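Local coordinates for protein peroxiredoxin 6 (Arenicola marina, PDB 2V32) that probably reduces hydrogen peroxide and organic hydroperoxides to water and alcohols at the expense of thiols, as a peroxiredoxin of the Prx6 (1-Cys) subfamily, at the interface of chains A and B. Coordinates in Å, arbitrary orientation; residue numbers count along the deposited sequence, not the author numbering. Chains: chain A/B, Peroxiredoxin 6.

The interface of chains A and B. Residues chain A 44, 47-48, 150-151; chain B 174-175.
Helix 43-54 of chain A, through A:Val44 and A:Thr47, meets the loop residues B:Pro174 and B:Ala175 of chain B, while the chain A loop at A:Gly150 and A:Arg151 flanks the same segment. In this peroxiredoxin of the Prx6 subfamily, the helix also carries A:Ser45, the engineered replacement of the peroxidatic cysteine, about 5 Å from the centre of the contact. The patch, which has a two-fold twin with the chains exchanged, illustrates how a partner chain in the deposited dimer can pack beside an active-site helix and may help to enclose the site, here with its C-terminal 1-Cys peroxiredoxin domain.

A:Thr47 supplies a direct polar link. Its hydroxyl OG1 accepts the backbone N-H of B:Ala175 at 3.0 Å in a nearly straight bond. The same hydroxyl donates to the carbonyl O of A:Val44, one turn back, at 2.8 Å. A chi1 of 68° tucks OG1 over its own backbone, where it can donate to the helix and accept from the partner loop. The methyl CG2 lies 4.1 Å from the ring carbon CB of B:Pro174, and A:Val44 adds its CG2 branch against the proline CA at 3.9 Å. The methyl CB of B:Ala175 rests against the start of the A:Glu48 side chain, 3.9 Å from CG.

Beyond CG, A:Glu48 runs extended to A:Arg151, whose guanidinium grips it side-on: NH2 donates to OE1 at 2.7 Å in a salt bridge and NE donates to OE2, both nitrogens arriving from above the carboxylate plane. The backbone N of A:Arg151 reaches the anti lone pair of OE2, which thus accepts two donors. Cut back to an alanine, A:Glu48 would probably leave the guanidinium and backbone N-H of A:Arg151 without their acceptor and open a gap beside the B:Ala175 methyl. From the same loop, the A:Gly150 carbonyl O is linked through a water to the carbonyl O of B:Pro174, extending the polar contact between subunits.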
# COMPACT_ATOMS: atom_id res chain seq x y z
N VAL A 44 6.62 -17.41 2.28
CA VAL A 44 5.98 -16.26 1.59
C VAL A 44 7.04 -15.38 0.98
O VAL A 44 6.92 -14.97 -0.15
CB VAL A 44 5.05 -15.40 2.48
CG1 VAL A 44 4.67 -14.10 1.74
CG2 VAL A 44 3.79 -16.19 2.80
N THR A 47 8.22 -16.79 -2.37
CA THR A 47 7.30 -16.52 -3.47
C THR A 47 7.35 -15.05 -3.96
O THR A 47 7.04 -14.75 -5.13
CB THR A 47 5.81 -16.95 -3.12
OG1 THR A 47 5.29 -16.11 -2.09
CG2 THR A 47 5.73 -18.42 -2.58
N GLU A 48 7.69 -14.12 -3.05
CA GLU A 48 7.63 -12.73 -3.40
C GLU A 48 8.87 -12.37 -4.19
O GLU A 48 8.78 -11.83 -5.32
CB GLU A 48 7.52 -11.86 -2.14
CG GLU A 48 6.12 -11.81 -1.50
CD GLU A 48 6.15 -10.87 -0.33
OE1 GLU A 48 7.14 -10.86 0.44
OE2 GLU A 48 5.22 -10.06 -0.21
N GLY A 150 1.57 -11.65 2.03
CA GLY A 150 2.24 -11.40 0.77
C GLY A 150 1.64 -10.28 -0.06
O GLY A 150 0.44 -10.03 -0.07
N ARG A 151 2.51 -9.63 -0.79
CA ARG A 151 2.19 -8.44 -1.57
C ARG A 151 1.56 -8.76 -2.95
O ARG A 151 1.59 -9.88 -3.43
CB ARG A 151 3.49 -7.57 -1.74
CG ARG A 151 3.83 -6.73 -0.49
CD ARG A 151 5.27 -6.33 -0.40
NE ARG A 151 6.22 -7.47 -0.26
CZ ARG A 151 7.49 -7.34 0.15
NH1 ARG A 151 7.97 -6.13 0.44
NH2 ARG A 151 8.30 -8.40 0.26
N PRO B 174 0.78 -16.22 0.23
CA PRO B 174 1.95 -15.97 -0.66
C PRO B 174 1.80 -14.76 -1.55
O PRO B 174 0.75 -14.15 -1.57
CB PRO B 174 2.00 -17.22 -1.55
CG PRO B 174 0.56 -17.83 -1.47
CD PRO B 174 0.02 -17.44 -0.11
N ALA B 175 2.82 -14.41 -2.34
CA ALA B 175 2.66 -13.39 -3.37
C ALA B 175 1.40 -13.58 -4.20
O ALA B 175 1.12 -14.68 -4.67
CB ALA B 175 3.93 -13.33 -4.34
O HOH W 1 -0.95 -12.46 -0.09